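Local coordinates for protein putative branched-chain amino acid aminotransferase IlvE (Streptococcus mutans, PDB 4DQN) that probably catalyses the pyridoxal 5'-phosphate-dependent transfer of amino groups between branched-chain amino acids and 2-oxoglutarate, at residues G32-G37 / L94-P99; A43-S48 / E147-I152; V74-P79 / D105-V110; T326-G331 / G338-V343. All blocks are in the same frame, centred on the assembly; numbering follows the deposited sequence.

Overall arrangement
All four contacts reach one antiparallel sheet, but at different places. Contact 1 lies at the surface, where edge strand 33-40 meets a loop between two helices, and it is the one pair with a hydrogen bond between its segments; the other three are buried and apolar across their interfaces. Contact 2 puts strand 44-48 against interior strand 147-157 near the subunit interface. Contacts 3 and 4, with centres about 11 Å apart, use the neighbouring strands 74-77 and 340-342, which meet helices 100-113 and 316-329 respectively. Phe150 of contact 2 packs on Trp34 of contact 1, while Ile152 reaches the helix of contact 3.

Contact 1: residues G32-G37 / L94-P99; sequences GKWDDG and LMPQVP
Trp34 joins an edge strand of the antiparallel sheet, 33-40, to the loop between helices 79-92 and 100-113, in the alpha/beta fold of a class-IV aminotransferase. The polar part is a single bond: indole NE1 donates to the backbone O of Gln97 at 2.9 Å, with an N-H...O angle of 155°. The donor stands above the carbonyl plane, 40° out of it, so the bond does not follow a lone pair. The Gln97 side chain itself points away and bonds Asp91 through NE2.

Apolar contacts add to the hold on the same ring at CZ2 and CD1. Val98 crosses the indole at about a right angle and brings CG2 to 3.6 Å from CZ2 of Trp34. More loosely, CG of Pro96 lies 4.3 Å from CZ2 of Trp34, and CD of Pro99 the same 4.3 Å from CD1 of Trp34. With CG anti to the carbonyl carbon (chi1 -72°), the indole extends to the loop, and strand 147-157 adds Phe150 to its surroundings.

Beyond the tryptophan, Asp35 OD2 closes an Asx turn by accepting from Gly37 N at 2.8 Å. Buried without a hydrogen-bond partner in the model, Pro96 O lies in the indole plane at the ring edge, 4.0 Å from CZ2 of Trp34.

Contact 2: residues A43-S48 / E147-I152; sequences ATLHIS and EYIFTI
Ile149 and Ile47 cross obliquely, and the terminal methyl CD1 of Ile149 meets the branch methyl CG2 of Ile47 at 3.9 Å. Leu45 approaches the same atom less closely, its CD2 standing 4.4 Å from CD1 of Ile149, so one methyl of strand 147-157 serves two residues of strand 44-48. The reach of Ile149 comes from an extended chain, CG1 anti to the carbonyl carbon and CD1 carried straight on (chi2 177°). Ile47 is turned differently: its CG1 takes the crowded position between the backbone N and the carbonyl carbon (chi1 65°), which leaves CG2, the methyl that meets Ile149, anti to the carbonyl carbon and beside the backbone N.

No hydrogen bond links the two segments, and the nearest CA atoms, those of Leu45 and Ile149, are 9.3 Å apart. This is therefore face packing, with strand 44-48 laid over the seven-stranded antiparallel sheet in which 147-157 runs between 24-30 and 126-136. Ile26 and Tyr28 from one neighbouring strand and Ile134 from the other also touch Ile149. By backbone pairing, strand 44-48 also crosses the dimer interface: Leu45, His46 and Ile47 form an antiparallel ladder with a strand of the second subunit, and His46 ND1 is hydrogen-bonded to ND1 of His46 of that subunit.

Contact 3: residues V74-P79 / D105-V110; sequences VQLFRP and DAAKQV
Leu76 meets Ala107 and Lys108 through aliphatic surfaces, while the flat groups lie away from the interface, Phe77 behind the strand and the Asp105-Gln109 pair on the outer side of the helix. Over the centre of one Phe77 ring face sits Arg78 CG, 3.9 Å above the plane, and the ring of Trp339 meets that of Phe77 with planes at about 90°. On the helix, the carboxamide of Gln109 reaches the carboxylate of Asp105, one turn earlier: NE2 donates to OD2 at 2.7 Å, the acceptor lying nearly in the amide plane, whereas the donor comes from the syn side, 34° out of the carboxylate plane.

The contact is helix-on-sheet packing, with helix 100-113 against strand 74-77 of the antiparallel sheet. Nearest in the backbone are the CA atoms of Leu76 and Lys108, 8.0 Å apart, and no hydrogen bond spans the gap. Leu76 bridges it: CG is anti to the carbonyl carbon (chi1 -67°), and the chain continues outward to put CD1 among the helix side chains. There the short Ala107 admits it.

Lys108 crosses Leu76 at a slant, contributing its CG methylene. Beyond CG its chain is extended, and NZ bonds the backbone oxygens of Lys342 and Asp345 in the C-terminal segment. A single methyl makes both touches: CD1 of Leu76 is 3.9 Å from CB of Ala107 and 4.0 Å from CG of Lys108.

Contact 4: residues T326-G331 / G338-V343; sequences TGIQFG and GWIYKV
Ile328 belongs to the final part of helix 316-329, whose backbone leaves helical angles at Gly331 (phi 89°) in a Schellman motif, while Ile340 opens the short strand 340-342. Within that ending, Gly331 N donates to Ile328 O at 3.2 Å, and Phe330 N to Thr326 O at 2.8 Å. No hydrogen bond passes between the segments, so the contact is van der Waals packing, chiefly of side chains.

Ile340 and Ile328 cross at a slant. The Ile340 methyl CD1 lies 4.1 Å from CG2 of Ile328 and 3.7 Å from the backbone O of Ile328, the same oxygen that accepts from Gly331 N. Both targets belong to one patch, because CG2 of Ile328 is anti to its backbone N and hence beside its own carbonyl carbon. A bent Ile340 chain, with chi2 at -55°, brings CD1 there. Trp339 supplies the second apolar touch: CE3 of its indole stands 4.2 Å from CG2 of Ile328, approached obliquely. One branch methyl of the helix thus faces both an aliphatic and an aromatic partner on consecutive residues.

Trp339 has further partners, a cation-pi interaction with Arg78 and a ring contact with Tyr258. Lys342 is held at NZ by Gln75 and Ser73. The backbone of 340-342 pairs antiparallel with 74-77 as the outermost strand of its sheet within the chain; Phe77 from that neighbour touches both Ile328 and Ile340, and Leu259 of helix 251-262 packs against Ile328 and Trp339, so the end of helix 316-329 packs against both the sheet, through Phe77 and Ile340, and helix 251-262, through Leu259.

Contact 1: residues G32-G37 / L94-P99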
loop_
_atom_site.group_PDB
_atom_site.type_symbol
_atom_site.label_atom_id
_atom_site.label_comp_id
_atom_site.label_asym_id
_atom_site.label_seq_id
_atom_site.Cartn_x
_atom_site.Cartn_y
_atom_site.Cartn_z
ATOM N N GLY A 32 -0.089 -3.666 24.058
ATOM C CA GLY A 32 0.703 -2.458 24.170
ATOM C C GLY A 32 2.196 -2.635 24.398
ATOM O O GLY A 32 2.877 -1.649 24.682
ATOM N N LYS A 33 2.711 -3.864 24.271
ATOM C CA LYS A 33 4.140 -4.144 24.530
ATOM C C LYS A 33 4.764 -5.055 23.474
ATOM O O LYS A 33 4.095 -5.959 22.975
ATOM C CB LYS A 33 4.326 -4.846 25.885
ATOM C CG LYS A 33 3.607 -4.227 27.060
ATOM C CD LYS A 33 4.195 -2.859 27.423
ATOM C CE LYS A 33 3.525 -2.275 28.671
ATOM N NZ LYS A 33 2.035 -2.261 28.531
ATOM N N TRP A 34 6.042 -4.823 23.150
ATOM C CA TRP A 34 6.851 -5.795 22.406
ATOM C C TRP A 34 7.364 -6.866 23.358
ATOM O O TRP A 34 7.764 -6.550 24.475
ATOM C CB TRP A 34 8.091 -5.128 21.780
ATOM C CG TRP A 34 7.782 -4.238 20.629
ATOM C CD1 TRP A 34 7.821 -2.873 20.613
ATOM C CD2 TRP A 34 7.362 -4.649 19.322
ATOM N NE1 TRP A 34 7.458 -2.405 19.362
ATOM C CE2 TRP A 34 7.163 -3.480 18.560
ATOM C CE3 TRP A 34 7.149 -5.895 18.721
ATOM C CZ2 TRP A 34 6.757 -3.526 17.223
ATOM C CZ3 TRP A 34 6.731 -5.935 17.390
ATOM C CH2 TRP A 34 6.543 -4.761 16.661
ATOM N N ASP A 35 7.381 -8.122 22.924
ATOM C CA ASP A 35 8.135 -9.133 23.667
ATOM C C ASP A 35 9.626 -8.893 23.422
ATOM O O ASP A 35 9.984 -7.971 22.678
ATOM C CB ASP A 35 7.703 -10.571 23.328
ATOM C CG ASP A 35 8.017 -10.986 21.891
ATOM O OD1 ASP A 35 7.288 -11.860 21.379
ATOM O OD2 ASP A 35 8.984 -10.489 21.267
ATOM N N ASP A 36 10.486 -9.705 24.039
ATOM C CA ASP A 36 11.934 -9.499 23.945
ATOM C C ASP A 36 12.518 -9.928 22.609
ATOM O O ASP A 36 13.669 -9.620 22.315
ATOM C CB ASP A 36 12.665 -10.277 25.045
ATOM C CG ASP A 36 12.341 -9.774 26.438
ATOM O OD1 ASP A 36 11.746 -8.674 26.570
ATOM O OD2 ASP A 36 12.687 -10.484 27.410
ATOM N N GLY A 37 11.752 -10.676 21.820
ATOM C CA GLY A 37 12.262 -11.183 20.557
ATOM C C GLY A 37 12.988 -12.511 20.723
ATOM O O GLY A 37 13.510 -12.813 21.799
ATOM N N LEU A 94 0.389 4.447 11.906
ATOM C CA LEU A 94 -0.195 4.122 13.207
ATOM C C LEU A 94 0.243 2.748 13.712
ATOM O O LEU A 94 -0.564 2.014 14.287
ATOM C CB LEU A 94 -1.740 4.184 13.131
ATOM C CG LEU A 94 -2.432 5.494 13.504
ATOM C CD1 LEU A 94 -1.567 6.685 13.215
ATOM C CD2 LEU A 94 -3.788 5.631 12.797
ATOM N N MET A 95 1.508 2.393 13.475
ATOM C CA MET A 95 2.092 1.168 14.020
ATOM C C MET A 95 2.987 1.573 15.180
ATOM O O MET A 95 3.576 2.649 15.147
ATOM C CB MET A 95 2.930 0.433 12.952
ATOM C CG MET A 95 2.101 -0.041 11.744
ATOM S SD MET A 95 2.900 -1.327 10.739
ATOM C CE MET A 95 3.971 -0.277 9.788
ATOM N N PRO A 96 3.079 0.724 16.218
ATOM C CA PRO A 96 3.954 1.048 17.356
ATOM C C PRO A 96 5.410 1.039 16.930
ATOM O O PRO A 96 5.806 0.188 16.115
ATOM C CB PRO A 96 3.702 -0.102 18.336
ATOM C CG PRO A 96 3.156 -1.250 17.471
ATOM C CD PRO A 96 2.351 -0.542 16.408
ATOM N N GLN A 97 6.204 1.960 17.464
ATOM C CA GLN A 97 7.610 2.032 17.092
ATOM C C GLN A 97 8.429 0.855 17.624
ATOM O O GLN A 97 8.168 0.327 18.706
ATOM C CB GLN A 97 8.221 3.339 17.599
ATOM C CG GLN A 97 7.728 4.604 16.890
ATOM C CD GLN A 97 8.440 5.834 17.402
ATOM O OE1 GLN A 97 9.472 5.722 18.071
ATOM N NE2 GLN A 97 7.899 7.009 17.111
ATOM N N VAL A 98 9.428 0.448 16.851
ATOM C CA VAL A 98 10.458 -0.462 17.342
ATOM C C VAL A 98 11.600 0.433 17.803
ATOM O O VAL A 98 12.172 1.158 16.985
ATOM C CB VAL A 98 10.966 -1.386 16.208
ATOM C CG1 VAL A 98 12.171 -2.214 16.670
ATOM C CG2 VAL A 98 9.851 -2.307 15.732
ATOM N N PRO A 99 11.909 0.436 19.115
ATOM C CA PRO A 99 12.974 1.322 19.611
ATOM C C PRO A 99 14.327 1.045 18.958
ATOM O O PRO A 99 14.596 -0.078 18.527
ATOM C CB PRO A 99 13.027 1.008 21.116
ATOM C CG PRO A 99 11.566 0.589 21.448
ATOM C CD PRO A 99 11.147 -0.201 20.212
#

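Contact 2: residues A43-S48 / E147-I152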
loop_
_atom_site.group_PDB
_atom_site.type_symbol
_atom_site.label_atom_id
_atom_site.label_comp_id
_atom_site.label_asym_id
_atom_site.label_seq_id
_atom_site.Cartn_x
_atom_site.Cartn_y
_atom_site.Cartn_z
ATOM N N ALA A 43 10.722 -19.767 8.434
ATOM C CA ALA A 43 10.715 -18.664 7.481
ATOM C C ALA A 43 9.303 -18.394 6.969
ATOM O O ALA A 43 9.107 -17.567 6.077
ATOM C CB ALA A 43 11.659 -18.974 6.323
ATOM N N THR A 44 8.323 -19.094 7.537
ATOM C CA THR A 44 6.921 -18.884 7.182
ATOM C C THR A 44 6.250 -18.092 8.292
ATOM O O THR A 44 6.402 -18.425 9.474
ATOM C CB THR A 44 6.185 -20.217 6.991
ATOM O OG1 THR A 44 6.800 -20.937 5.923
ATOM C CG2 THR A 44 4.727 -19.974 6.614
ATOM N N LEU A 45 5.538 -17.024 7.924
ATOM C CA LEU A 45 4.783 -16.258 8.908
ATOM C C LEU A 45 3.376 -16.806 8.960
ATOM O O LEU A 45 2.792 -17.132 7.927
ATOM C CB LEU A 45 4.754 -14.766 8.564
ATOM C CG LEU A 45 6.095 -14.027 8.645
ATOM C CD1 LEU A 45 5.977 -12.678 7.959
ATOM C CD2 LEU A 45 6.535 -13.836 10.097
ATOM N N HIS A 46 2.838 -16.922 10.170
ATOM C CA HIS A 46 1.513 -17.507 10.368
ATOM C C HIS A 46 0.600 -16.419 10.923
ATOM O O HIS A 46 0.657 -16.096 12.107
ATOM C CB HIS A 46 1.627 -18.688 11.339
ATOM C CG HIS A 46 2.713 -19.654 10.968
ATOM N ND1 HIS A 46 2.517 -20.680 10.071
ATOM C CD2 HIS A 46 4.015 -19.723 11.342
ATOM C CE1 HIS A 46 3.645 -21.358 9.924
ATOM N NE2 HIS A 46 4.572 -20.791 10.678
ATOM N N ILE A 47 -0.215 -15.821 10.060
ATOM C CA ILE A 47 -0.935 -14.615 10.444
ATOM C C ILE A 47 -2.401 -14.736 10.081
ATOM O O ILE A 47 -2.772 -15.462 9.151
ATOM C CB ILE A 47 -0.329 -13.344 9.796
ATOM C CG1 ILE A 47 -0.485 -13.368 8.276
ATOM C CG2 ILE A 47 1.163 -13.201 10.152
ATOM C CD1 ILE A 47 0.091 -12.116 7.583
ATOM N N SER A 48 -3.237 -14.026 10.827
ATOM C CA SER A 48 -4.676 -14.043 10.588
ATOM C C SER A 48 -5.033 -13.661 9.155
ATOM O O SER A 48 -4.451 -12.727 8.591
ATOM C CB SER A 48 -5.355 -13.064 11.542
ATOM O OG SER A 48 -6.750 -13.025 11.278
ATOM N N GLU A 147 -2.211 -6.009 17.255
ATOM C CA GLU A 147 -1.095 -6.966 17.298
ATOM C C GLU A 147 -0.134 -6.704 16.140
ATOM O O GLU A 147 -0.569 -6.424 15.026
ATOM C CB GLU A 147 -1.618 -8.408 17.211
ATOM C CG GLU A 147 -2.474 -8.844 18.404
ATOM C CD GLU A 147 -3.064 -10.232 18.218
ATOM O OE1 GLU A 147 -2.349 -11.123 17.709
ATOM O OE2 GLU A 147 -4.249 -10.429 18.565
ATOM N N TYR A 148 1.172 -6.780 16.392
ATOM C CA TYR A 148 2.150 -6.548 15.331
ATOM C C TYR A 148 3.261 -7.570 15.368
ATOM O O TYR A 148 3.568 -8.140 16.426
ATOM C CB TYR A 148 2.744 -5.134 15.448
ATOM C CG TYR A 148 1.697 -4.070 15.228
ATOM C CD1 TYR A 148 0.859 -3.673 16.263
ATOM C CD2 TYR A 148 1.526 -3.487 13.971
ATOM C CE1 TYR A 148 -0.128 -2.717 16.061
ATOM C CE2 TYR A 148 0.543 -2.522 13.750
ATOM C CZ TYR A 148 -0.270 -2.139 14.807
ATOM O OH TYR A 148 -1.239 -1.189 14.614
ATOM N N ILE A 149 3.867 -7.806 14.209
ATOM C CA ILE A 149 5.098 -8.594 14.143
ATOM C C ILE A 149 6.237 -7.714 13.685
ATOM O O ILE A 149 6.074 -6.953 12.740
ATOM C CB ILE A 149 4.949 -9.787 13.171
ATOM C CG1 ILE A 149 3.985 -10.818 13.766
ATOM C CG2 ILE A 149 6.301 -10.467 12.921
ATOM C CD1 ILE A 149 3.706 -12.005 12.851
ATOM N N PHE A 150 7.385 -7.805 14.363
ATOM C CA PHE A 150 8.630 -7.247 13.850
ATOM C C PHE A 150 9.591 -8.403 13.614
ATOM O O PHE A 150 9.909 -9.163 14.536
ATOM C CB PHE A 150 9.236 -6.222 14.825
ATOM C CG PHE A 150 10.590 -5.683 14.387
ATOM C CD1 PHE A 150 10.725 -4.968 13.194
ATOM C CD2 PHE A 150 11.719 -5.883 15.172
ATOM C CE1 PHE A 150 11.988 -4.468 12.789
ATOM C CE2 PHE A 150 12.981 -5.389 14.784
ATOM C CZ PHE A 150 13.113 -4.679 13.593
ATOM N N THR A 151 10.032 -8.559 12.370
ATOM C CA THR A 151 10.960 -9.628 12.040
ATOM C C THR A 151 12.127 -9.105 11.206
ATOM O O THR A 151 11.965 -8.176 10.416
ATOM C CB THR A 151 10.230 -10.802 11.323
ATOM O OG1 THR A 151 11.156 -11.858 11.045
ATOM C CG2 THR A 151 9.554 -10.344 10.013
ATOM N N ILE A 152 13.317 -9.664 11.420
ATOM C CA ILE A 152 14.431 -9.391 10.514
ATOM C C ILE A 152 14.970 -10.700 9.973
ATOM O O ILE A 152 15.446 -11.551 10.739
ATOM C CB ILE A 152 15.601 -8.651 11.199
ATOM C CG1 ILE A 152 15.126 -7.380 11.924
ATOM C CG2 ILE A 152 16.680 -8.301 10.169
ATOM C CD1 ILE A 152 16.289 -6.560 12.562
#

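Contact 3: residues V74-P79 / D105-V110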
loop_
_atom_site.group_PDB
_atom_site.type_symbol
_atom_site.label_atom_id
_atom_site.label_comp_id
_atom_site.label_asym_id
_atom_site.label_seq_id
_atom_site.Cartn_x
_atom_site.Cartn_y
_atom_site.Cartn_z
ATOM N N VAL A 74 32.776 -8.493 11.193
ATOM C CA VAL A 74 31.609 -8.033 10.440
ATOM C C VAL A 74 31.029 -6.799 11.117
ATOM O O VAL A 74 31.053 -6.684 12.343
ATOM C CB VAL A 74 30.547 -9.144 10.354
ATOM C CG1 VAL A 74 29.305 -8.655 9.585
ATOM C CG2 VAL A 74 31.142 -10.362 9.668
ATOM N N GLN A 75 30.528 -5.858 10.328
ATOM C CA GLN A 75 29.978 -4.638 10.903
ATOM C C GLN A 75 28.725 -4.159 10.168
ATOM O O GLN A 75 28.514 -4.480 8.998
ATOM C CB GLN A 75 31.048 -3.536 10.921
ATOM C CG GLN A 75 31.560 -3.144 9.537
ATOM C CD GLN A 75 32.812 -2.293 9.620
ATOM O OE1 GLN A 75 33.591 -2.432 10.553
ATOM N NE2 GLN A 75 33.011 -1.407 8.645
ATOM N N LEU A 76 27.895 -3.402 10.877
ATOM C CA LEU A 76 26.733 -2.745 10.289
ATOM C C LEU A 76 27.101 -1.300 10.017
ATOM O O LEU A 76 28.043 -0.770 10.621
ATOM C CB LEU A 76 25.553 -2.788 11.262
ATOM C CG LEU A 76 24.990 -4.176 11.536
ATOM C CD1 LEU A 76 23.942 -4.101 12.643
ATOM C CD2 LEU A 76 24.390 -4.779 10.257
ATOM N N PHE A 77 26.361 -0.671 9.107
ATOM C CA PHE A 77 26.616 0.703 8.691
ATOM C C PHE A 77 25.391 1.572 8.983
ATOM O O PHE A 77 24.347 1.437 8.326
ATOM C CB PHE A 77 26.956 0.723 7.194
ATOM C CG PHE A 77 27.097 2.106 6.613
ATOM C CD1 PHE A 77 28.264 2.842 6.802
ATOM C CD2 PHE A 77 26.066 2.667 5.856
ATOM C CE1 PHE A 77 28.395 4.120 6.259
ATOM C CE2 PHE A 77 26.187 3.939 5.316
ATOM C CZ PHE A 77 27.357 4.669 5.515
ATOM N N ARG A 78 25.530 2.445 9.978
ATOM C CA ARG A 78 24.483 3.383 10.375
ATOM C C ARG A 78 23.093 2.760 10.627
ATOM O O ARG A 78 22.092 3.319 10.192
ATOM C CB ARG A 78 24.378 4.505 9.325
ATOM C CG ARG A 78 25.697 5.283 9.115
ATOM C CD ARG A 78 25.620 6.263 7.929
ATOM N NE ARG A 78 25.254 7.685 8.122
ATOM C CZ ARG A 78 24.720 8.264 9.195
ATOM N NH1 ARG A 78 24.446 7.589 10.283
ATOM N NH2 ARG A 78 24.453 9.563 9.185
ATOM N N PRO A 79 23.020 1.621 11.350
ATOM C CA PRO A 79 21.692 1.021 11.495
ATOM C C PRO A 79 20.780 1.871 12.375
ATOM O O PRO A 79 19.568 1.689 12.306
ATOM C CB PRO A 79 21.986 -0.308 12.179
ATOM C CG PRO A 79 23.260 -0.048 12.974
ATOM C CD PRO A 79 24.053 0.855 12.078
ATOM N N ASP A 105 19.968 -4.220 18.128
ATOM C CA ASP A 105 20.270 -5.497 18.756
ATOM C C ASP A 105 19.732 -6.649 17.931
ATOM O O ASP A 105 20.390 -7.684 17.779
ATOM C CB ASP A 105 19.674 -5.578 20.161
ATOM C CG ASP A 105 19.865 -6.942 20.775
ATOM O OD1 ASP A 105 21.012 -7.255 21.147
ATOM O OD2 ASP A 105 18.883 -7.717 20.862
ATOM N N ALA A 106 18.523 -6.488 17.406
ATOM C CA ALA A 106 17.925 -7.550 16.604
ATOM C C ALA A 106 18.737 -7.794 15.344
ATOM O O ALA A 106 18.970 -8.941 14.957
ATOM C CB ALA A 106 16.498 -7.198 16.247
ATOM N N ALA A 107 19.126 -6.714 14.675
ATOM C CA ALA A 107 19.959 -6.814 13.480
ATOM C C ALA A 107 21.253 -7.575 13.779
ATOM O O ALA A 107 21.632 -8.476 13.034
ATOM C CB ALA A 107 20.273 -5.428 12.939
ATOM N N LYS A 108 21.936 -7.200 14.856
ATOM C CA LYS A 108 23.153 -7.909 15.247
ATOM C C LYS A 108 22.928 -9.396 15.517
ATOM O O LYS A 108 23.731 -10.229 15.088
ATOM C CB LYS A 108 23.779 -7.245 16.467
ATOM C CG LYS A 108 24.341 -5.868 16.176
ATOM C CD LYS A 108 25.166 -5.372 17.361
ATOM C CE LYS A 108 25.798 -4.025 17.051
ATOM N NZ LYS A 108 26.605 -3.492 18.199
ATOM N N GLN A 109 21.850 -9.733 16.233
ATOM C CA GLN A 109 21.523 -11.138 16.486
ATOM C C GLN A 109 21.392 -11.935 15.195
ATOM O O GLN A 109 21.831 -13.089 15.129
ATOM C CB GLN A 109 20.207 -11.274 17.261
ATOM C CG GLN A 109 20.277 -10.922 18.737
ATOM C CD GLN A 109 18.980 -11.265 19.445
ATOM O OE1 GLN A 109 18.528 -12.405 19.407
ATOM N NE2 GLN A 109 18.362 -10.268 20.072
ATOM N N VAL A 110 20.763 -11.340 14.178
ATOM C CA VAL A 110 20.588 -12.035 12.903
ATOM C C VAL A 110 21.925 -12.230 12.185
ATOM O O VAL A 110 22.198 -13.315 11.662
ATOM C CB VAL A 110 19.573 -11.316 11.992
ATOM C CG1 VAL A 110 19.479 -12.014 10.628
ATOM C CG2 VAL A 110 18.208 -11.312 12.659
#

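Contact 4: residues T326-G331 / G338-V343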
loop_
_atom_site.group_PDB
_atom_site.type_symbol
_atom_site.label_atom_id
_atom_site.label_comp_id
_atom_site.label_asym_id
_atom_site.label_seq_id
_atom_site.Cartn_x
_atom_site.Cartn_y
_atom_site.Cartn_z
ATOM N N THR A 326 31.898 3.178 0.045
ATOM C CA THR A 326 32.083 1.735 0.179
ATOM C C THR A 326 33.329 1.418 1.016
ATOM O O THR A 326 33.334 0.461 1.798
ATOM C CB THR A 326 32.145 1.009 -1.189
ATOM O OG1 THR A 326 33.202 1.556 -1.987
ATOM C CG2 THR A 326 30.832 1.160 -1.935
ATOM N N GLY A 327 34.375 2.230 0.883
ATOM C CA GLY A 327 35.561 2.043 1.712
ATOM C C GLY A 327 35.216 2.106 3.191
ATOM O O GLY A 327 35.673 1.290 3.997
ATOM N N ILE A 328 34.395 3.080 3.547
ATOM C CA ILE A 328 33.957 3.242 4.923
ATOM C C ILE A 328 33.108 2.057 5.365
ATOM O O ILE A 328 33.301 1.516 6.459
ATOM C CB ILE A 328 33.154 4.542 5.082
ATOM C CG1 ILE A 328 34.094 5.743 4.975
ATOM C CG2 ILE A 328 32.412 4.575 6.429
ATOM C CD1 ILE A 328 33.372 7.044 4.685
ATOM N N GLN A 329 32.173 1.654 4.511
ATOM C CA GLN A 329 31.275 0.549 4.835
ATOM C C GLN A 329 32.041 -0.753 5.063
ATOM O O GLN A 329 31.775 -1.477 6.023
ATOM C CB GLN A 329 30.229 0.398 3.732
ATOM C CG GLN A 329 29.248 1.580 3.662
ATOM C CD GLN A 329 28.424 1.604 2.391
ATOM O OE1 GLN A 329 28.876 1.152 1.339
ATOM N NE2 GLN A 329 27.200 2.140 2.478
ATOM N N PHE A 330 33.004 -1.041 4.195
ATOM C CA PHE A 330 33.775 -2.279 4.316
ATOM C C PHE A 330 34.979 -2.150 5.245
ATOM O O PHE A 330 35.727 -3.116 5.421
ATOM C CB PHE A 330 34.242 -2.771 2.946
ATOM C CG PHE A 330 33.150 -3.366 2.106
ATOM C CD1 PHE A 330 32.864 -4.724 2.171
ATOM C CD2 PHE A 330 32.430 -2.574 1.227
ATOM C CE1 PHE A 330 31.862 -5.277 1.382
ATOM C CE2 PHE A 330 31.431 -3.118 0.433
ATOM C CZ PHE A 330 31.143 -4.470 0.515
ATOM N N GLY A 331 35.166 -0.968 5.830
ATOM C CA GLY A 331 36.155 -0.780 6.879
ATOM C C GLY A 331 37.548 -0.407 6.399
ATOM O O GLY A 331 38.474 -0.368 7.195
ATOM N N GLY A 338 30.462 7.526 14.974
ATOM C CA GLY A 338 29.128 6.990 15.203
ATOM C C GLY A 338 28.492 6.205 14.067
ATOM O O GLY A 338 27.376 5.718 14.217
ATOM N N TRP A 339 29.177 6.083 12.931
ATOM C CA TRP A 339 28.602 5.400 11.768
ATOM C C TRP A 339 28.709 3.882 11.801
ATOM O O TRP A 339 27.803 3.176 11.351
ATOM C CB TRP A 339 29.241 5.891 10.468
ATOM C CG TRP A 339 28.741 7.220 9.994
ATOM C CD1 TRP A 339 28.148 8.195 10.745
ATOM C CD2 TRP A 339 28.807 7.722 8.658
ATOM N NE1 TRP A 339 27.844 9.279 9.952
ATOM C CE2 TRP A 339 28.239 9.013 8.666
ATOM C CE3 TRP A 339 29.298 7.207 7.452
ATOM C CZ2 TRP A 339 28.140 9.798 7.504
ATOM C CZ3 TRP A 339 29.207 7.987 6.303
ATOM C CH2 TRP A 339 28.632 9.271 6.341
ATOM N N ILE A 340 29.831 3.374 12.292
ATOM C CA ILE A 340 30.072 1.941 12.245
ATOM C C ILE A 340 29.646 1.264 13.541
ATOM O O ILE A 340 29.949 1.745 14.632
ATOM C CB ILE A 340 31.552 1.628 11.984
ATOM C CG1 ILE A 340 32.041 2.332 10.712
ATOM C CG2 ILE A 340 31.769 0.126 11.897
ATOM C CD1 ILE A 340 31.225 2.043 9.440
ATOM N N TYR A 341 28.926 0.155 13.410
ATOM C CA TYR A 341 28.494 -0.642 14.552
ATOM C C TYR A 341 29.024 -2.057 14.372
ATOM O O TYR A 341 28.491 -2.830 13.560
ATOM C CB TYR A 341 26.973 -0.703 14.609
ATOM C CG TYR A 341 26.291 0.537 15.116
ATOM C CD1 TYR A 341 26.305 1.716 14.382
ATOM C CD2 TYR A 341 25.600 0.517 16.320
ATOM C CE1 TYR A 341 25.662 2.837 14.841
ATOM C CE2 TYR A 341 24.958 1.632 16.786
ATOM C CZ TYR A 341 24.992 2.791 16.048
ATOM O OH TYR A 341 24.340 3.911 16.523
ATOM N N LYS A 342 30.075 -2.390 15.115
ATOM C CA LYS A 342 30.653 -3.732 15.068
ATOM C C LYS A 342 29.644 -4.730 15.608
ATOM O O LYS A 342 28.993 -4.485 16.619
ATOM C CB LYS A 342 31.946 -3.802 15.876
ATOM C CG LYS A 342 33.036 -2.881 15.364
ATOM C CD LYS A 342 33.273 -3.094 13.871
ATOM C CE LYS A 342 34.095 -4.345 13.606
ATOM N NZ LYS A 342 34.692 -4.296 12.242
ATOM N N VAL A 343 29.525 -5.862 14.932
ATOM C CA VAL A 343 28.462 -6.815 15.222
ATOM C C VAL A 343 28.686 -7.563 16.547
ATOM O O VAL A 343 27.730 -7.968 17.230
ATOM C CB VAL A 343 28.261 -7.743 14.007
ATOM C CG1 VAL A 343 27.891 -9.128 14.415
ATOM C CG2 VAL A 343 27.217 -7.137 13.058
#